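Local coordinates for endo-1,4-beta-xylanase C (Paenibacillus barcinonensis, PDB 4XUT), which hydrolyses internal beta-1,4-xylosidic linkages of xylan as a whole enzyme, the piece described here being its CBM22 carbohydrate-binding module, at residues R29-E34 with G61-V66; M144-P149 with F164-V169; E98-R103 with G138-R143. All coordinates share one frame; numbering follows the deposited sequence.

Contact 1. Residues R29-E34 with G61-V66; sequences RARGTE and GPLVEV. With BGC (beta-D-glucopyranose), chain D; BGC (beta-D-glucopyranose), chain B.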
loop_
_atom_site.group_PDB
_atom_site.type_symbol
_atom_site.label_atom_id
_atom_site.label_comp_id
_atom_site.label_asym_id
_atom_site.label_seq_id
_atom_site.Cartn_x
_atom_site.Cartn_y
_atom_site.Cartn_z
ATOM N N ARG A 29 7.221 0.714 -5.723
ATOM C CA ARG A 29 7.951 1.970 -5.721
ATOM C C ARG A 29 7.543 2.853 -4.557
ATOM O O ARG A 29 6.444 2.759 -4.014
ATOM C CB ARG A 29 7.806 2.741 -7.052
ATOM C CG ARG A 29 6.422 3.251 -7.427
ATOM C CD ARG A 29 6.458 4.343 -8.536
ATOM N NE ARG A 29 5.134 4.895 -8.927
ATOM C CZ ARG A 29 4.422 5.825 -8.251
ATOM N NH1 ARG A 29 4.862 6.358 -7.088
ATOM N NH2 ARG A 29 3.219 6.222 -8.727
ATOM N N ALA A 30 8.464 3.744 -4.202
ATOM C CA ALA A 30 8.157 4.826 -3.262
ATOM C C ALA A 30 7.267 5.871 -3.899
ATOM O O ALA A 30 7.220 6.006 -5.138
ATOM C CB ALA A 30 9.472 5.477 -2.799
ATOM N N ARG A 31 6.567 6.642 -3.060
ATOM C CA ARG A 31 5.765 7.771 -3.524
ATOM C C ARG A 31 6.483 9.126 -3.462
ATOM O O ARG A 31 6.142 10.055 -4.179
ATOM C CB ARG A 31 4.459 7.820 -2.745
ATOM C CG ARG A 31 3.729 6.487 -2.810
ATOM C CD ARG A 31 2.356 6.576 -2.192
ATOM N NE ARG A 31 1.529 7.420 -3.029
ATOM C CZ ARG A 31 0.834 8.471 -2.622
ATOM N NH1 ARG A 31 0.791 8.821 -1.351
ATOM N NH2 ARG A 31 0.128 9.160 -3.499
ATOM N N GLY A 32 7.478 9.215 -2.599
ATOM C CA GLY A 32 8.311 10.421 -2.496
ATOM C C GLY A 32 9.778 10.064 -2.318
ATOM O O GLY A 32 10.328 9.321 -3.107
ATOM N N THR A 33 10.361 10.526 -1.210
ATOM C CA THR A 33 11.775 10.333 -0.866
ATOM C C THR A 33 12.084 9.146 0.039
ATOM O O THR A 33 13.199 8.991 0.531
ATOM C CB THR A 33 12.315 11.608 -0.181
ATOM O OG1 THR A 33 11.449 11.980 0.898
ATOM C CG2 THR A 33 12.359 12.726 -1.199
ATOM N N GLU A 34 11.070 8.333 0.312
ATOM C CA GLU A 34 11.208 7.200 1.225
ATOM C C GLU A 34 11.945 6.008 0.553
ATOM O O GLU A 34 12.166 5.987 -0.657
ATOM C CB GLU A 34 9.836 6.829 1.859
ATOM C CG GLU A 34 8.858 6.028 0.990
ATOM C CD GLU A 34 8.060 6.863 0.040
ATOM O OE1 GLU A 34 8.536 7.942 -0.402
ATOM O OE2 GLU A 34 6.962 6.415 -0.357
ATOM N N GLY A 61 4.837 5.594 1.463
ATOM C CA GLY A 61 4.514 4.205 1.636
ATOM C C GLY A 61 4.739 3.445 0.350
ATOM O O GLY A 61 4.972 4.052 -0.693
ATOM N N PRO A 62 4.650 2.128 0.413
ATOM C CA PRO A 62 4.914 1.314 -0.749
ATOM C C PRO A 62 3.720 1.318 -1.700
ATOM O O PRO A 62 2.590 1.159 -1.258
ATOM C CB PRO A 62 5.087 -0.084 -0.157
ATOM C CG PRO A 62 4.247 -0.081 1.059
ATOM C CD PRO A 62 4.153 1.335 1.543
ATOM N N LEU A 63 4.000 1.456 -2.974
ATOM C CA LEU A 63 2.971 1.590 -3.991
ATOM C C LEU A 63 3.264 0.643 -5.146
ATOM O O LEU A 63 4.422 0.468 -5.564
ATOM C CB LEU A 63 2.957 3.019 -4.489
ATOM C CG LEU A 63 1.990 3.341 -5.617
ATOM C CD1 LEU A 63 1.440 4.759 -5.459
ATOM C CD2 LEU A 63 2.640 3.179 -6.997
ATOM N N VAL A 64 2.198 0.091 -5.716
ATOM C CA VAL A 64 2.342 -0.657 -6.948
ATOM C C VAL A 64 1.184 -0.406 -7.898
ATOM O O VAL A 64 0.030 -0.422 -7.487
ATOM C CB VAL A 64 2.513 -2.168 -6.666
ATOM C CG1 VAL A 64 1.246 -2.789 -6.100
ATOM C CG2 VAL A 64 3.013 -2.901 -7.899
ATOM N N GLU A 65 1.512 -0.232 -9.166
ATOM C CA GLU A 65 0.476 -0.150 -10.240
ATOM C C GLU A 65 -0.237 -1.485 -10.436
ATOM O O GLU A 65 0.410 -2.542 -10.682
ATOM C CB GLU A 65 1.141 0.311 -11.549
ATOM C CG GLU A 65 0.224 0.335 -12.747
ATOM C CD GLU A 65 -0.783 1.471 -12.718
ATOM O OE1 GLU A 65 -0.390 2.662 -12.797
ATOM O OE2 GLU A 65 -1.992 1.192 -12.667
ATOM N N VAL A 66 -1.568 -1.484 -10.334
ATOM C CA VAL A 66 -2.326 -2.722 -10.497
ATOM C C VAL A 66 -3.319 -2.709 -11.644
ATOM O O VAL A 66 -3.860 -3.760 -11.976
ATOM C CB VAL A 66 -3.014 -3.192 -9.213
ATOM C CG1 VAL A 66 -1.935 -3.559 -8.183
ATOM C CG2 VAL A 66 -3.975 -2.167 -8.669
HETATM C C2 BGC D . 1.310 15.909 -3.037
HETATM C C3 BGC D . 0.677 15.141 -1.881
HETATM C C4 BGC D . 0.438 13.722 -2.353
HETATM C C5 BGC D . 1.807 13.132 -2.785
HETATM C C6 BGC D . 1.650 11.706 -3.232
HETATM C C1 BGC D . 2.687 15.279 -3.321
HETATM O O1 BGC D . 3.460 16.083 -4.234
HETATM O O2 BGC D . 1.335 17.325 -2.763
HETATM O O3 BGC D . -0.559 15.712 -1.436
HETATM O O4 BGC D . -0.145 13.002 -1.255
HETATM O O5 BGC D . 2.470 13.927 -3.787
HETATM O O6 BGC D . 2.873 11.003 -3.425
HETATM C C2 BGC B . -1.701 11.587 -0.289
HETATM C C3 BGC B . -3.085 11.181 0.179
HETATM C C4 BGC B . -3.810 12.405 0.731
HETATM C C5 BGC B . -3.700 13.568 -0.278
HETATM C C6 BGC B . -4.436 14.890 0.083
HETATM C C1 BGC B . -1.582 12.811 -1.182
HETATM O O2 BGC B . -1.128 10.500 -0.996
HETATM O O3 BGC B . -2.978 10.118 1.156
HETATM O O4 BGC B . -5.155 11.986 1.014
HETATM O O5 BGC B . -2.312 13.864 -0.561
HETATM O O6 BGC B . -4.012 15.557 1.288
#

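Contact 2. Residues M144-P149 with F164-V169; sequences MYAETP and FYVDDV. With CA (calcium ion), chain E; BGC (beta-D-glucopyranose), chain B.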
loop_
_atom_site.group_PDB
_atom_site.type_symbol
_atom_site.label_atom_id
_atom_site.label_comp_id
_atom_site.label_asym_id
_atom_site.label_seq_id
_atom_site.Cartn_x
_atom_site.Cartn_y
_atom_site.Cartn_z
ATOM N N MET A 144 -2.244 0.624 -5.890
ATOM C CA MET A 144 -2.499 0.405 -4.497
ATOM C C MET A 144 -1.273 0.830 -3.715
ATOM O O MET A 144 -0.135 0.654 -4.150
ATOM C CB MET A 144 -2.766 -1.073 -4.222
ATOM C CG MET A 144 -3.114 -1.465 -2.784
ATOM S SD MET A 144 -2.673 -3.187 -2.396
ATOM C CE MET A 144 -1.131 -2.872 -1.541
ATOM N N TYR A 145 -1.512 1.406 -2.547
ATOM C CA TYR A 145 -0.436 1.770 -1.618
ATOM C C TYR A 145 -0.902 1.710 -0.170
ATOM O O TYR A 145 -2.101 1.660 0.125
ATOM C CB TYR A 145 0.203 3.103 -1.956
ATOM C CG TYR A 145 -0.645 4.317 -1.732
ATOM C CD1 TYR A 145 -1.556 4.719 -2.689
ATOM C CD2 TYR A 145 -0.466 5.133 -0.616
ATOM C CE1 TYR A 145 -2.340 5.836 -2.499
ATOM C CE2 TYR A 145 -1.211 6.269 -0.443
ATOM C CZ TYR A 145 -2.155 6.617 -1.393
ATOM O OH TYR A 145 -2.956 7.736 -1.284
ATOM N N ALA A 146 0.081 1.658 0.723
ATOM C CA ALA A 146 -0.158 1.688 2.165
ATOM C C ALA A 146 0.452 2.958 2.699
ATOM O O ALA A 146 1.457 3.431 2.197
ATOM C CB ALA A 146 0.429 0.491 2.850
ATOM N N GLU A 147 -0.173 3.503 3.728
ATOM C CA GLU A 147 0.244 4.786 4.290
ATOM C C GLU A 147 -0.309 4.893 5.710
ATOM O O GLU A 147 -0.979 4.004 6.182
ATOM C CB GLU A 147 -0.281 5.944 3.444
ATOM C CG GLU A 147 -1.796 6.040 3.425
ATOM C CD GLU A 147 -2.345 7.230 2.668
ATOM O OE1 GLU A 147 -1.620 8.223 2.394
ATOM O OE2 GLU A 147 -3.545 7.172 2.366
ATOM N N THR A 148 0.042 5.963 6.410
ATOM C CA THR A 148 -0.575 6.261 7.697
ATOM C C THR A 148 -1.566 7.397 7.510
ATOM O O THR A 148 -1.489 8.089 6.488
ATOM C CB THR A 148 0.478 6.585 8.797
ATOM O OG1 THR A 148 1.414 7.538 8.305
ATOM C CG2 THR A 148 1.215 5.332 9.190
ATOM N N PRO A 149 -2.468 7.628 8.503
ATOM C CA PRO A 149 -3.499 8.656 8.327
ATOM C C PRO A 149 -2.927 10.047 8.069
ATOM O O PRO A 149 -1.917 10.424 8.673
ATOM C CB PRO A 149 -4.246 8.622 9.658
ATOM C CG PRO A 149 -4.184 7.182 10.050
ATOM C CD PRO A 149 -2.758 6.815 9.701
ATOM N N PHE A 164 7.330 0.620 8.295
ATOM C CA PHE A 164 6.442 -0.512 8.431
ATOM C C PHE A 164 6.658 -1.491 7.301
ATOM O O PHE A 164 7.277 -1.170 6.294
ATOM C CB PHE A 164 4.980 -0.063 8.576
ATOM C CG PHE A 164 4.416 0.607 7.361
ATOM C CD1 PHE A 164 3.842 -0.151 6.351
ATOM C CD2 PHE A 164 4.417 1.994 7.241
ATOM C CE1 PHE A 164 3.311 0.466 5.230
ATOM C CE2 PHE A 164 3.891 2.607 6.117
ATOM C CZ PHE A 164 3.334 1.835 5.113
ATOM N N TYR A 165 6.207 -2.702 7.541
ATOM C CA TYR A 165 6.333 -3.810 6.592
ATOM C C TYR A 165 4.970 -4.109 5.971
ATOM O O TYR A 165 3.951 -4.023 6.636
ATOM C CB TYR A 165 6.821 -5.079 7.263
ATOM C CG TYR A 165 8.103 -4.869 8.034
ATOM C CD1 TYR A 165 8.072 -4.350 9.338
ATOM C CD2 TYR A 165 9.339 -5.153 7.455
ATOM C CE1 TYR A 165 9.257 -4.104 10.035
ATOM C CE2 TYR A 165 10.529 -4.916 8.150
ATOM C CZ TYR A 165 10.475 -4.415 9.437
ATOM O OH TYR A 165 11.643 -4.205 10.132
ATOM N N VAL A 166 4.998 -4.540 4.708
ATOM C CA VAL A 166 3.828 -5.210 4.089
ATOM C C VAL A 166 4.202 -6.554 3.453
ATOM O O VAL A 166 5.344 -6.754 3.009
ATOM C CB VAL A 166 3.099 -4.342 3.021
ATOM C CG1 VAL A 166 2.610 -3.037 3.630
ATOM C CG2 VAL A 166 3.965 -4.081 1.809
ATOM N N ASP A 167 3.226 -7.438 3.404
ATOM C CA ASP A 167 3.432 -8.786 2.883
ATOM C C ASP A 167 2.102 -9.353 2.424
ATOM O O ASP A 167 1.031 -8.849 2.759
ATOM C CB ASP A 167 4.034 -9.696 3.978
ATOM C CG ASP A 167 4.818 -10.892 3.428
ATOM O OD1 ASP A 167 4.943 -11.075 2.191
ATOM O OD2 ASP A 167 5.298 -11.703 4.268
ATOM N N ASP A 168 2.194 -10.432 1.661
ATOM C CA ASP A 168 1.037 -11.239 1.241
ATOM C C ASP A 168 -0.079 -10.387 0.628
ATOM O O ASP A 168 -1.220 -10.404 1.071
ATOM C CB ASP A 168 0.518 -12.091 2.389
ATOM C CG ASP A 168 1.416 -13.280 2.697
ATOM O OD1 ASP A 168 2.243 -13.666 1.838
ATOM O OD2 ASP A 168 1.282 -13.823 3.817
ATOM N N VAL A 169 0.327 -9.607 -0.358
ATOM C CA VAL A 169 -0.569 -8.683 -1.061
ATOM C C VAL A 169 -1.322 -9.540 -2.068
ATOM O O VAL A 169 -0.704 -10.344 -2.767
ATOM C CB VAL A 169 0.188 -7.537 -1.761
ATOM C CG1 VAL A 169 -0.782 -6.574 -2.435
ATOM C CG2 VAL A 169 1.058 -6.777 -0.772
HETATM CA CA CA E . 6.508 -12.954 2.530
HETATM C C2 BGC B . -1.701 11.587 -0.289
HETATM C C3 BGC B . -3.085 11.181 0.179
HETATM C C4 BGC B . -3.810 12.405 0.731
HETATM C C5 BGC B . -3.700 13.568 -0.278
HETATM C C6 BGC B . -4.436 14.890 0.083
HETATM C C1 BGC B . -1.582 12.811 -1.182
HETATM O O2 BGC B . -1.128 10.500 -0.996
HETATM O O3 BGC B . -2.978 10.118 1.156
HETATM O O4 BGC B . -5.155 11.986 1.014
HETATM O O5 BGC B . -2.312 13.864 -0.561
HETATM O O6 BGC B . -4.012 15.557 1.288
HETATM O O HOH W 1 4.778 -14.442 2.427
#

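Contact 3. Residues E98-R103 with G138-R143; sequences EKEFNR and GISGLR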
loop_
_atom_site.group_PDB
_atom_site.type_symbol
_atom_site.label_atom_id
_atom_site.label_comp_id
_atom_site.label_asym_id
_atom_site.label_seq_id
_atom_site.Cartn_x
_atom_site.Cartn_y
_atom_site.Cartn_z
ATOM N N GLU A 98 -4.204 5.245 -5.662
ATOM C CA GLU A 98 -3.827 6.423 -6.432
ATOM C C GLU A 98 -4.325 6.191 -7.825
ATOM O O GLU A 98 -3.982 5.170 -8.456
ATOM C CB GLU A 98 -2.320 6.610 -6.426
ATOM C CG GLU A 98 -1.793 7.765 -7.279
ATOM C CD GLU A 98 -0.286 7.867 -7.203
ATOM O OE1 GLU A 98 0.227 8.259 -6.147
ATOM O OE2 GLU A 98 0.389 7.516 -8.187
ATOM N N LYS A 99 -5.092 7.146 -8.332
ATOM C CA LYS A 99 -5.693 7.037 -9.648
ATOM C C LYS A 99 -5.296 8.161 -10.577
ATOM O O LYS A 99 -5.273 9.330 -10.190
ATOM C CB LYS A 99 -7.220 7.051 -9.544
ATOM C CG LYS A 99 -7.759 5.828 -8.899
ATOM C CD LYS A 99 -9.259 5.681 -9.187
ATOM C CE LYS A 99 -10.051 5.427 -7.948
ATOM N NZ LYS A 99 -10.059 6.675 -7.169
ATOM N N GLU A 100 -5.043 7.773 -11.818
ATOM C CA GLU A 100 -4.683 8.685 -12.896
ATOM C C GLU A 100 -5.705 8.526 -14.023
ATOM O O GLU A 100 -6.090 7.407 -14.351
ATOM C CB GLU A 100 -3.315 8.313 -13.413
ATOM C CG GLU A 100 -2.752 9.191 -14.532
ATOM C CD GLU A 100 -1.591 8.486 -15.226
ATOM O OE1 GLU A 100 -0.471 8.659 -14.721
ATOM O OE2 GLU A 100 -1.806 7.762 -16.219
ATOM N N PHE A 101 -6.132 9.652 -14.599
ATOM C CA PHE A 101 -7.099 9.634 -15.687
ATOM C C PHE A 101 -6.533 10.378 -16.884
ATOM O O PHE A 101 -5.945 11.432 -16.720
ATOM C CB PHE A 101 -8.412 10.298 -15.315
ATOM C CG PHE A 101 -9.161 9.602 -14.209
ATOM C CD1 PHE A 101 -8.823 9.826 -12.897
ATOM C CD2 PHE A 101 -10.162 8.709 -14.481
ATOM C CE1 PHE A 101 -9.496 9.170 -11.893
ATOM C CE2 PHE A 101 -10.850 8.052 -13.472
ATOM C CZ PHE A 101 -10.509 8.303 -12.163
ATOM N N ASN A 102 -6.746 9.807 -18.060
ATOM C CA ASN A 102 -6.323 10.417 -19.350
ATOM C C ASN A 102 -4.824 10.762 -19.399
ATOM O O ASN A 102 -4.421 11.751 -20.006
ATOM C CB ASN A 102 -7.164 11.666 -19.629
ATOM C CG ASN A 102 -8.651 11.398 -19.574
ATOM O OD1 ASN A 102 -9.372 12.001 -18.794
ATOM N ND2 ASN A 102 -9.116 10.481 -20.396
ATOM N N ARG A 103 -4.013 9.965 -18.710
ATOM C CA ARG A 103 -2.558 10.204 -18.533
ATOM C C ARG A 103 -2.180 11.574 -17.967
ATOM O O ARG A 103 -1.061 12.048 -18.180
ATOM C CB ARG A 103 -1.798 9.953 -19.838
ATOM C CG ARG A 103 -2.374 8.780 -20.589
ATOM C CD ARG A 103 -1.403 8.046 -21.485
ATOM N NE ARG A 103 -1.770 6.615 -21.526
ATOM C CZ ARG A 103 -1.560 5.712 -20.547
ATOM N NH1 ARG A 103 -0.963 6.053 -19.401
ATOM N NH2 ARG A 103 -1.960 4.448 -20.713
ATOM N N GLY A 138 -11.746 7.169 -18.787
ATOM C CA GLY A 138 -10.394 7.467 -19.216
ATOM C C GLY A 138 -9.330 7.076 -18.179
ATOM O O GLY A 138 -8.128 7.422 -18.327
ATOM N N ILE A 139 -9.725 6.270 -17.181
ATOM C CA ILE A 139 -8.749 5.767 -16.185
ATOM C C ILE A 139 -7.510 5.188 -16.883
ATOM O O ILE A 139 -7.634 4.396 -17.815
ATOM C CB ILE A 139 -9.381 4.728 -15.226
ATOM C CG1 ILE A 139 -8.407 4.286 -14.129
ATOM C CG2 ILE A 139 -9.861 3.481 -15.945
ATOM C CD1 ILE A 139 -8.400 5.178 -12.929
ATOM N N SER A 140 -6.334 5.629 -16.441
ATOM C CA SER A 140 -5.045 5.240 -17.047
ATOM C C SER A 140 -4.009 4.717 -16.032
ATOM O O SER A 140 -2.975 4.136 -16.418
ATOM C CB SER A 140 -4.470 6.418 -17.853
ATOM O OG SER A 140 -4.271 7.576 -17.063
ATOM N N GLY A 141 -4.288 4.878 -14.745
ATOM C CA GLY A 141 -3.492 4.228 -13.704
ATOM C C GLY A 141 -4.314 4.004 -12.483
ATOM O O GLY A 141 -5.188 4.815 -12.150
ATOM N N LEU A 142 -4.015 2.912 -11.797
ATOM C CA LEU A 142 -4.691 2.600 -10.556
ATOM C C LEU A 142 -3.698 1.855 -9.713
ATOM O O LEU A 142 -3.316 0.718 -10.039
ATOM C CB LEU A 142 -5.935 1.746 -10.825
ATOM C CG LEU A 142 -6.804 1.382 -9.618
ATOM C CD1 LEU A 142 -7.287 2.629 -8.969
ATOM C CD2 LEU A 142 -8.021 0.564 -10.013
ATOM N N ARG A 143 -3.229 2.504 -8.668
ATOM C CA ARG A 143 -2.101 1.946 -7.895
ATOM C C ARG A 143 -2.516 1.782 -6.466
ATOM O O ARG A 143 -3.093 2.699 -5.884
ATOM C CB ARG A 143 -0.910 2.879 -7.990
ATOM C CG ARG A 143 -0.469 3.236 -9.389
ATOM C CD ARG A 143 -0.682 4.681 -9.744
ATOM N NE ARG A 143 -0.467 4.926 -11.182
ATOM C CZ ARG A 143 -0.277 6.112 -11.738
ATOM N NH1 ARG A 143 -0.272 7.209 -10.997
ATOM N NH2 ARG A 143 -0.131 6.216 -13.066
HETATM O O HOH W 2 0.976 9.428 -12.515
#

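Contact 1. Residues R29-E34 with G61-V66
Leu63 packs against two arginines at once. Its CD2 sits over the centre of one face of the Arg29 guanidinium, 3.4 Å from Arg29 CZ, while its CD1 lies near the edge of the Arg31 guanidinium, 3.6 Å from Arg31 NE. The Arg31 side chain crosses Leu63 at about a right angle. The backbones of Arg29 and Leu63 form a single antiparallel hydrogen-bonded pair (Arg29 N to Leu63 O, 2.8 Å). The buried end is closed by Glu34, whose chain folds back at chi2 (-82°) so that OE2 accepts Arg31 N at 2.7 Å and Gly61 N at 2.9 Å from opposite faces of the carboxylate, while OE1 takes Gly32 N through its syn lone pair. These bonds probably hold the loop in the shape from which Arg31 projects. Arg31 NH1 donates to O2 of the chain B glucose at 2.6 Å; Glu98 and Tyr145 (cation-pi) also hold this guanidinium. The looser side is exposed: Gly32 and Thr33 do not touch 61-66, and Arg29 runs extended alongside Leu63, NH1 donating to Ala30 O at 3.1 Å and NH2 pairing with Glu98. A loop arginine so braced at bound glucose units belongs to the ligand-binding cleft of a beta-sandwich carbohydrate-binding module.

Contact 2. Residues M144-P149 with F164-V169
Ala146 CB lies 3.7 Å from Phe164 CE1, the closest meeting of strand 144-147 with strand 164-169, and the methyl comes at the ring obliquely. The edge of the same ring is directed at Ala146 O. Phe164 reaches this place because its CG sits between the backbone N and the carbonyl carbon (chi1 66°), which carries the ring across to the facing strand. Farther along, Met144 and Val169 meet tip to tip, Met144 CE lying 3.8 Å from Val169 CG1, and between these pairs Val166 CG1 approaches Ala146 CB more loosely. These side-chain contacts are apolar and buried. The strand axes stay 9.3 Å apart at 147°, a separation too wide for backbone pairing and suited to two sheets laid face to face.

Around this layer, Pro62 and Leu50 pack against Val166, Phe80 touches Ala146 and Ile78 touches Met144. Alternation turns Tyr145 and Glu147, and on the other strand Tyr165 and Asp167, to the outer faces; a G1 beta bulge, in which Asp168 and Val169 both face Ala18, interrupts it. Glu147 OE1 stands 2.6 Å from O3 of the chain B glucose, while the bond from the sugar O2 to Tyr145 OH is weak. Glu147 OE2 is held by Ser96, which helps to set the carboxylate. Asp167 grips the calcium ion with both oxygens, OD1 and OD2 each at 2.5 Å, and Asp19, Glu21, Ser46 and Arg48 contribute further ligands. A water bound to the metal at 2.3 Å also donates to Asp168 OD1. Apolar side chains between two antiparallel sheets, with sugar outside one and calcium beside the other, are as expected for a beta-sandwich module of the CBM22 type.

Contact 3. Residues E98-R103 with G138-R143
Strands 98-101 and 139-143 run antiparallel, their axes 4.4 Å apart at 167°, in register from Glu98-Arg143 to Glu100-Gly141, after which a classic beta bulge lets Ser140 N and Gly141 N both donate to Glu100 O from the same face of its carbonyl plane. On the face bearing Glu98, Glu100 and Arg143, the guanidinium bridges two carboxylates. Arg143 NH1 meets the anti lone pair of Glu98 OE2 at 2.9 Å, and NH2 reaches Glu100 OE1 at 3.0 Å from above the carboxylate plane, so that each acid stands nearly perpendicular to the guanidinium. A bend at chi2 (113°) swings the Arg143 chain toward both. Water 2 links Glu100 OE1 with Arg143 NH1. At the bulge, Ser140 OG donates to Glu100 OE2 at 2.6 Å and accepts Arg103 N at 2.9 Å, tying strand 139-143 to the residues following strand 98-101. On the opposite face, Ile139 CD1 makes a CH-pi contact over the Phe101 ring, and the aliphatic part of Lys99 lies tightly alongside Leu142 (Lys99 CG to Leu142 CD1, 3.2 Å). Glu65 also pairs with Arg143, Arg29 and Arg31 with Glu98, and Arg103 NH1 makes a long approach to Glu100 OE2 (3.7 Å); these arginines probably favour ionised Glu98 and Glu100.

Strand 139-147 serves two of the contacts and lies beside the third: contact 3 pairs it with strand 90-101 in one sheet, contact 2 packs its continuation against the other sheet, and strand 63-65 of contact 1 borders it on its other side, with Val64 N bonded to Met144 O. Contact 2 is the core, wholly buried and joined across its strands by apolar carbon contacts. Contacts 1 and 3 are only partly buried and rely on backbone bonds and charged groups; Glu65 of contact 1 joins them through its salt bridge to Arg143. Contacts 1 and 2 both touch the chain B glucose, by arginine and by tyrosine and glutamate respectively.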